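PDB 5K8J: ribonuclease VapC from Caulobacter crescentus, which probably acts as the magnesium-dependent RNase toxin of the VapBC1 toxin-antitoxin system, crystallised here in complex with its antitoxin VapB. Local coordinates for residues B[12-16]-B[55-59]; B[78-82]-B[100-106]. Where two conformers were deposited one is given. Residues are numbered along the deposited sequence.

Contact 1. Residues B[12-16]-B[55-59]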
ATOM      1  N   HIS B  12       0.938 -16.421  30.402  1.00 16.98           N
ATOM      2  CA  HIS B  12       1.637 -17.389  31.238  1.00 20.28           C
ATOM      3  C   HIS B  12       2.995 -16.867  31.674  1.00 20.83           C
ATOM      4  O   HIS B  12       3.443 -17.139  32.798  1.00 21.18           O
ATOM      5  CB  HIS B  12       1.745 -18.711  30.473  1.00 20.45           C
ATOM      6  CG  HIS B  12       0.464 -19.500  30.496  1.00 20.63           C
ATOM      7  ND1 HIS B  12       0.381 -20.755  31.069  1.00 28.27           N
ATOM      8  CD2 HIS B  12      -0.793 -19.186  30.099  1.00 22.42           C
ATOM      9  CE1 HIS B  12      -0.865 -21.189  30.990  1.00 27.90           C
ATOM     10  NE2 HIS B  12      -1.599 -20.257  30.409  1.00 23.27           N
ATOM     11  N   LEU B  13       3.638 -16.074  30.826  1.00 22.33           N
ATOM     12  CA  LEU B  13       4.871 -15.402  31.214  1.00 25.71           C
ATOM     13  C   LEU B  13       4.601 -14.371  32.316  1.00 23.80           C
ATOM     14  O   LEU B  13       5.221 -14.411  33.389  1.00 24.60           O
ATOM     15  CB  LEU B  13       5.495 -14.773  29.956  1.00 27.86           C
ATOM     16  CG  LEU B  13       6.911 -14.219  29.941  1.00 33.52           C
ATOM     17  CD1 LEU B  13       7.898 -15.253  30.480  1.00 37.74           C
ATOM     18  CD2 LEU B  13       7.274 -13.836  28.521  1.00 31.65           C
ATOM     19  N   ARG B  14       3.608 -13.502  32.116  1.00 21.48           N
ATOM     20  CA  ARG B  14       3.272 -12.492  33.122  1.00 20.85           C
ATOM     21  C   ARG B  14       2.921 -13.123  34.468  1.00 28.16           C
ATOM     22  O   ARG B  14       3.286 -12.594  35.531  1.00 23.39           O
ATOM     23  CB  ARG B  14       2.098 -11.639  32.647  1.00 19.56           C
ATOM     24  CG  ARG B  14       1.759 -10.474  33.625  1.00 21.75           C
ATOM     25  CD  ARG B  14       0.324  -9.898  33.481  1.00 19.73           C
ATOM     26  NE  ARG B  14      -0.674 -10.939  33.743  1.00 18.81           N
ATOM     27  CZ  ARG B  14      -1.884 -10.996  33.197  1.00 16.37           C
ATOM     28  NH1 ARG B  14      -2.311 -10.059  32.365  1.00 21.46           N
ATOM     29  NH2 ARG B  14      -2.684 -12.017  33.481  1.00 19.74           N
ATOM     30  N   ASP B  15       2.175 -14.224  34.452  1.00 21.61           N
ATOM     31  CA  ASP B  15       1.691 -14.810  35.691  1.00 21.17           C
ATOM     32  C   ASP B  15       2.603 -15.900  36.238  1.00 25.51           C
ATOM     33  O   ASP B  15       2.283 -16.474  37.285  1.00 24.68           O
ATOM     34  CB  ASP B  15       0.267 -15.319  35.488  1.00 20.77           C
ATOM     35  CG  ASP B  15      -0.710 -14.191  35.346  1.00 19.08           C
ATOM     36  OD1 ASP B  15      -0.321 -13.027  35.634  1.00 22.73           O
ATOM     37  OD2 ASP B  15      -1.858 -14.431  34.928  1.00 20.92           O
ATOM     38  N   GLY B  16       3.766 -16.135  35.624  1.00 23.91           N
ATOM     39  CA  GLY B  16       4.817 -16.889  36.282  1.00 25.38           C
ATOM     40  C   GLY B  16       4.775 -18.383  36.066  1.00 29.76           C
ATOM     41  O   GLY B  16       5.207 -19.147  36.948  1.00 32.06           O
ATOM     42  N   ARG B  55       0.744  -8.491  38.962  1.00 17.04           N
ATOM     43  CA  ARG B  55       0.570  -8.506  37.518  1.00 15.82           C
ATOM     44  C   ARG B  55       1.079  -7.213  36.889  1.00 16.58           C
ATOM     45  O   ARG B  55       1.674  -7.228  35.809  1.00 17.47           O
ATOM     46  CB  ARG B  55      -0.894  -8.761  37.168  1.00 15.93           C
ATOM     47  CG  ARG B  55      -1.304 -10.205  37.445  1.00 17.68           C
ATOM     48  CD  ARG B  55      -2.736 -10.515  37.033  1.00 18.42           C
ATOM     49  NE  ARG B  55      -2.923 -11.974  37.067  1.00 19.45           N
ATOM     50  CZ  ARG B  55      -4.038 -12.609  37.411  1.00 22.92           C
ATOM     51  NH1 ARG B  55      -5.116 -11.943  37.781  1.00 23.99           N
ATOM     52  NH2 ARG B  55      -4.068 -13.941  37.378  1.00 23.30           N
ATOM     53  N   ARG B  56       0.846  -6.080  37.548  1.00 15.69           N
ATOM     54  CA  ARG B  56       1.333  -4.807  37.040  1.00 16.97           C
ATOM     55  C   ARG B  56       2.853  -4.791  36.963  1.00 17.59           C
ATOM     56  O   ARG B  56       3.423  -4.381  35.940  1.00 17.82           O
ATOM     57  CB  ARG B  56       0.849  -3.682  37.972  1.00 15.79           C
ATOM     58  CG  ARG B  56       1.306  -2.269  37.605  1.00 18.86           C
ATOM     59  CD  ARG B  56       0.528  -1.727  36.433  1.00 19.29           C
ATOM     60  NE  ARG B  56       1.143  -2.126  35.172  1.00 16.12           N
ATOM     61  CZ  ARG B  56       0.521  -2.191  34.003  1.00 15.05           C
ATOM     62  NH1 ARG B  56      -0.782  -1.950  33.901  1.00 17.18           N
ATOM     63  NH2 ARG B  56       1.199  -2.548  32.929  1.00 19.50           N
ATOM     64  N   SER B  57       3.520  -5.155  38.065  1.00 18.18           N
ATOM     65  CA  SER B  57       4.977  -5.066  38.112  0.53 20.64           C
ATOM     66  C   SER B  57       5.618  -6.017  37.105  1.00 19.89           C
ATOM     67  O   SER B  57       6.599  -5.654  36.448  1.00 22.84           O
ATOM     68  CB  SER B  57       5.497  -5.342  39.528  0.53 22.02           C
ATOM     69  OG  SER B  57       5.144  -6.627  39.999  0.53 24.38           O
ATOM     70  N   ARG B  58       5.081  -7.235  36.980  1.00 18.36           N
ATOM     71  CA  ARG B  58       5.656  -8.218  36.064  1.00 19.41           C
ATOM     72  C   ARG B  58       5.366  -7.847  34.616  1.00 21.18           C
ATOM     73  O   ARG B  58       6.239  -7.985  33.752  1.00 18.71           O
ATOM     74  CB  ARG B  58       5.135  -9.620  36.406  1.00 18.19           C
ATOM     75  CG  ARG B  58       5.600 -10.053  37.828  1.00 18.82           C
ATOM     76  CD  ARG B  58       4.956 -11.330  38.322  1.00 22.50           C
ATOM     77  NE  ARG B  58       5.277 -12.380  37.386  1.00 26.00           N
ATOM     78  CZ  ARG B  58       6.330 -13.179  37.463  1.00 28.95           C
ATOM     79  NH1 ARG B  58       7.173 -13.128  38.490  1.00 26.15           N
ATOM     80  NH2 ARG B  58       6.525 -14.052  36.492  1.00 24.39           N
ATOM     81  N   LEU B  59       4.166  -7.340  34.328  1.00 15.58           N
ATOM     82  CA  LEU B  59       3.901  -6.883  32.976  1.00 14.14           C
ATOM     83  C   LEU B  59       4.796  -5.709  32.629  1.00 15.72           C
ATOM     84  O   LEU B  59       5.280  -5.609  31.493  1.00 14.95           O
ATOM     85  CB  LEU B  59       2.425  -6.513  32.803  1.00 14.63           C
ATOM     86  CG  LEU B  59       2.017  -5.983  31.415  1.00 16.36           C
ATOM     87  CD1 LEU B  59       2.352  -6.980  30.308  1.00 16.13           C
ATOM     88  CD2 LEU B  59       0.515  -5.626  31.354  1.00 13.99           C
TER
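In this PIN domain the C-terminal end of helix 7-15 meets one flank of helix 49-65, and the join is mostly polar. Helix capping supplies the first set of bonds. G16 is the positive-phi residue (90°) of a Schellman motif ending the helix; its N bonds L13 O at 3.2 Å, with a weak bond to H12 O at 3.0 Å. Carbonyls of the last turn also accept from across the gap: R58 NE donates to R14 O at 2.7 Å, while R58 NH2 adds a weak second bond, 3.4 Å, to L13 O, which G16 N already uses. A salt-bridge network forms the second set. D15 pairs with R14 (NE to OD1, 2.8 Å; NH2 to OD2, 2.9 Å) and with R55 (NE to OD1, 3.2 Å), so the carboxylate offsets the like charges of R14 NH2 and R55 NE, 3.6 Å apart. E48 also pairs with R55, and E72 of the VapB chain with R14, tying this corner to the antitoxin; R58 NH1 likewise bonds VapB L62 O and P66 O. Apolar contact is slight: the aliphatic part of R14 lies along L59, with R14 CD 4.0 Å from L59 CB.

Contact 2. Residues B[78-82]-B[100-106]; sequences EYRRI and AQALAHR
E78 lays its aliphatic stem over the last turns of helix 93-104, with its CB 3.7 Å from A100 CB and its CG 3.7 Å from A100 O; the carboxylate lies beside L103, with E78 OE2 3.6 Å from L103 CB. Residues 78-82 are regular helix (phi/psi near -60/-43), as are 100-104. The two short axes approach to 9.5 Å and cross at 114°, and the nearest CA pair is E78-A100 at 5.1 Å. A small residue at the crossing permits this: A100 CB also comes within 3.7 Å of Y79 N and 4.3 Å of Y79 CB. One turn on from E78, I82 (m, t) sets CD1 4.0 Å from L103 CD1 (L103 also m, t) and 4.2 Å from A100 CB; I120 packs against both I82 and L103. Helix 93-104 ends in a Schellman motif, in which R106 has positive phi (53°) and its N bonds L103 O at 3.1 Å. The R106 side chain (m, m, t) folds back, NH1 also donating to L103 O at 3.1 Å. E78 adopts m, m, and its OE1 accepts from R81 NH2 at 3.0 Å; K64 of a neighbouring VapC subunit forms a further salt bridge there. This is a helix-helix crossing within the PIN domain, near the predicted Mg(2+) ligand D95. No direct hydrogen bond joins the segments: E78 OE1 and R106 NH1 stand 4.4 Å apart, and one water donates to OE1 (2.7 Å) and accepts from NH1 (3.2 Å), so the contact is van der Waals, its E78-R106 charges water-bridged rather than paired.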
ATOM      1  N   GLU B  78      -3.016  -7.854   5.632  1.00 13.08           N
ATOM      2  CA  GLU B  78      -2.912  -9.301   5.806  1.00 11.48           C
ATOM      3  C   GLU B  78      -4.228  -9.878   6.336  1.00 13.98           C
ATOM      4  O   GLU B  78      -4.666 -10.948   5.903  1.00 13.69           O
ATOM      5  CB  GLU B  78      -1.758  -9.668   6.757  1.00 13.27           C
ATOM      6  CG  GLU B  78      -0.380  -9.471   6.194  1.00 14.06           C
ATOM      7  CD  GLU B  78       0.038 -10.568   5.230  1.00 23.30           C
ATOM      8  OE1 GLU B  78       1.092 -10.396   4.606  1.00 28.29           O
ATOM      9  OE2 GLU B  78      -0.636 -11.607   5.140  1.00 23.45           O
ATOM     10  N   TYR B  79      -4.877  -9.176   7.275  1.00 12.28           N
ATOM     11  CA  TYR B  79      -6.157  -9.634   7.787  1.00 12.08           C
ATOM     12  C   TYR B  79      -7.164  -9.764   6.661  1.00 12.11           C
ATOM     13  O   TYR B  79      -7.902 -10.745   6.592  1.00 14.08           O
ATOM     14  CB  TYR B  79      -6.684  -8.687   8.888  1.00 11.20           C
ATOM     15  CG  TYR B  79      -7.988  -9.142   9.492  1.00 10.83           C
ATOM     16  CD1 TYR B  79      -8.006  -9.967  10.619  1.00 12.94           C
ATOM     17  CD2 TYR B  79      -9.211  -8.792   8.922  1.00 12.14           C
ATOM     18  CE1 TYR B  79      -9.188 -10.431  11.149  1.00 13.84           C
ATOM     19  CE2 TYR B  79     -10.403  -9.254   9.458  1.00 10.16           C
ATOM     20  CZ  TYR B  79     -10.377 -10.076  10.581  1.00 13.14           C
ATOM     21  OH  TYR B  79     -11.525 -10.573  11.139  1.00 13.82           O
ATOM     22  N   ARG B  80      -7.197  -8.790   5.754  1.00 12.68           N
ATOM     23  CA  ARG B  80      -8.105  -8.888   4.614  1.00 12.70           C
ATOM     24  C   ARG B  80      -7.816 -10.137   3.809  1.00 13.26           C
ATOM     25  O   ARG B  80      -8.737 -10.865   3.431  1.00 14.02           O
ATOM     26  CB  ARG B  80      -7.998  -7.628   3.757  1.00 13.79           C
ATOM     27  CG  ARG B  80      -8.760  -7.696   2.419  1.00 13.78           C
ATOM     28  CD  ARG B  80      -8.551  -6.396   1.587  1.00 18.93           C
ATOM     29  NE  ARG B  80      -7.162  -6.290   1.150  1.00 48.11           N
ATOM     30  CZ  ARG B  80      -6.536  -5.156   0.842  1.00 69.29           C
ATOM     31  NH1 ARG B  80      -7.162  -3.986   0.933  1.00 76.84           N
ATOM     32  NH2 ARG B  80      -5.267  -5.204   0.449  1.00 67.94           N
ATOM     33  N   ARG B  81      -6.539 -10.410   3.522  1.00 12.63           N
ATOM     34  CA  ARG B  81      -6.229 -11.629   2.775  1.00 13.91           C
ATOM     35  C   ARG B  81      -6.651 -12.881   3.534  1.00 11.04           C
ATOM     36  O   ARG B  81      -7.074 -13.870   2.928  1.00 14.02           O
ATOM     37  CB  ARG B  81      -4.740 -11.665   2.437  1.00 14.70           C
ATOM     38  CG  ARG B  81      -4.385 -10.637   1.338  1.00 17.48           C
ATOM     39  CD  ARG B  81      -2.987 -10.859   0.763  1.00 18.49           C
ATOM     40  NE  ARG B  81      -1.980 -10.424   1.719  1.00 18.04           N
ATOM     41  CZ  ARG B  81      -1.532  -9.176   1.793  1.00 21.67           C
ATOM     42  NH1 ARG B  81      -1.993  -8.239   0.969  1.00 23.33           N
ATOM     43  NH2 ARG B  81      -0.635  -8.850   2.704  1.00 21.21           N
ATOM     44  N   ILE B  82      -6.516 -12.883   4.861  1.00 12.09           N
ATOM     45  CA  ILE B  82      -6.949 -14.041   5.642  1.00 13.07           C
ATOM     46  C   ILE B  82      -8.442 -14.295   5.467  1.00 13.91           C
ATOM     47  O   ILE B  82      -8.861 -15.416   5.189  1.00 14.13           O
ATOM     48  CB  ILE B  82      -6.610 -13.860   7.130  1.00 13.94           C
ATOM     49  CG1 ILE B  82      -5.103 -13.871   7.352  1.00 15.00           C
ATOM     50  CG2 ILE B  82      -7.253 -14.953   7.924  1.00 15.70           C
ATOM     51  CD1 ILE B  82      -4.649 -13.554   8.820  1.00 14.49           C
ATOM     52  N   ALA B 100      -1.937 -11.958  11.574  1.00 10.75           N
ATOM     53  CA  ALA B 100      -1.675 -11.027  10.475  1.00 10.37           C
ATOM     54  C   ALA B 100      -0.400 -10.223  10.709  1.00 12.45           C
ATOM     55  O   ALA B 100       0.346  -9.922   9.776  1.00 12.25           O
ATOM     56  CB  ALA B 100      -2.882 -10.089  10.305  1.00 13.81           C
ATOM     57  N   GLN B 101      -0.132  -9.862  11.957  1.00 11.69           N
ATOM     58  CA  GLN B 101       1.088  -9.134  12.247  1.00 12.25           C
ATOM     59  C   GLN B 101       2.306 -10.026  12.071  1.00  9.61           C
ATOM     60  O   GLN B 101       3.342  -9.581  11.582  1.00 12.52           O
ATOM     61  CB  GLN B 101       1.038  -8.626  13.673  1.00 11.70           C
ATOM     62  CG  GLN B 101      -0.048  -7.595  13.877  1.00 10.10           C
ATOM     63  CD  GLN B 101      -0.113  -7.162  15.314  1.00 13.46           C
ATOM     64  OE1 GLN B 101      -0.700  -7.846  16.126  1.00 14.36           O
ATOM     65  NE2 GLN B 101       0.484  -6.012  15.638  1.00 14.90           N
ATOM     66  N   ALA B 102       2.195 -11.271  12.510  1.00 11.67           N
ATOM     67  CA  ALA B 102       3.271 -12.227  12.289  1.00 10.02           C
ATOM     68  C   ALA B 102       3.549 -12.405  10.802  1.00 13.91           C
ATOM     69  O   ALA B 102       4.708 -12.430  10.370  1.00 13.71           O
ATOM     70  CB  ALA B 102       2.886 -13.556  12.938  1.00 11.70           C
ATOM     71  N   LEU B 103       2.500 -12.550   9.999  1.00 12.10           N
ATOM     72  CA  LEU B 103       2.681 -12.650   8.555  1.00 11.33           C
ATOM     73  C   LEU B 103       3.376 -11.432   7.985  1.00 13.31           C
ATOM     74  O   LEU B 103       4.307 -11.556   7.186  1.00 13.64           O
ATOM     75  CB  LEU B 103       1.333 -12.844   7.865  1.00 13.47           C
ATOM     76  CG  LEU B 103       0.707 -14.228   8.077  1.00 13.25           C
ATOM     77  CD1 LEU B 103      -0.799 -14.212   7.874  1.00 18.58           C
ATOM     78  CD2 LEU B 103       1.314 -15.198   7.122  1.00 15.74           C
ATOM     79  N   ALA B 104       2.918 -10.242   8.350  1.00 12.33           N
ATOM     80  CA  ALA B 104       3.522  -9.025   7.804  1.00 12.09           C
ATOM     81  C   ALA B 104       4.994  -8.906   8.159  1.00 13.28           C
ATOM     82  O   ALA B 104       5.781  -8.351   7.389  1.00 14.33           O
ATOM     83  CB  ALA B 104       2.764  -7.824   8.338  1.00 12.43           C
ATOM     84  N   HIS B 105       5.384  -9.400   9.336  1.00 12.08           N
ATOM     85  CA  HIS B 105       6.764  -9.331   9.782  1.00 11.68           C
ATOM     86  C   HIS B 105       7.519 -10.640   9.612  1.00 11.37           C
ATOM     87  O   HIS B 105       8.630 -10.776  10.150  1.00 16.13           O
ATOM     88  CB  HIS B 105       6.804  -8.843  11.231  1.00 14.71           C
ATOM     89  CG  HIS B 105       6.492  -7.381  11.318  1.00 12.76           C
ATOM     90  ND1 HIS B 105       7.463  -6.404  11.261  1.00 14.61           N
ATOM     91  CD2 HIS B 105       5.309  -6.736  11.340  1.00 14.27           C
ATOM     92  CE1 HIS B 105       6.889  -5.216  11.269  1.00 14.32           C
ATOM     93  NE2 HIS B 105       5.581  -5.386  11.295  1.00 16.01           N
ATOM     94  N   ARG B 106       6.983 -11.573   8.821  1.00 12.80           N
ATOM     95  CA  ARG B 106       7.696 -12.793   8.445  1.00 13.64           C
ATOM     96  C   ARG B 106       8.200 -13.513   9.690  1.00 13.57           C
ATOM     97  O   ARG B 106       9.346 -13.989   9.745  1.00 18.14           O
ATOM     98  CB  ARG B 106       8.849 -12.483   7.483  1.00 15.88           C
ATOM     99  CG  ARG B 106       8.427 -11.780   6.192  1.00 23.74           C
ATOM    100  CD  ARG B 106       7.334 -12.518   5.454  1.00 36.12           C
ATOM    101  NE  ARG B 106       7.172 -12.078   4.056  1.00 41.07           N
ATOM    102  CZ  ARG B 106       6.311 -11.153   3.628  1.00 46.19           C
ATOM    103  NH1 ARG B 106       5.512 -10.510   4.479  1.00 46.27           N
ATOM    104  NH2 ARG B 106       6.251 -10.858   2.327  1.00 44.76           N
TER
HETATM  105  O   HOH W   1       2.949  -8.563   4.070  0.97 30.02           O

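Contacts 1 and 2 lie on opposite sides of the chain's centre, with their centres 27 Å apart and their nearest atoms about 15 Å apart, so neither touches the other. They follow in series along the sequence, and both belong to the helical layers of one PIN domain. Neither contact includes the predicted Mg(2+) ligands D6 and D95: the L13 side chain of contact 1 is about 11 Å from that of D6, whereas in contact 2 Y79 is about 8 Å from D95 and A100 about 12 Å from D6, between side chains. Both contacts also meet VapB, through R14, D15, G16 and R58 in 12-16/55-59 and through A104, H105 and R106 on the 100-106 side.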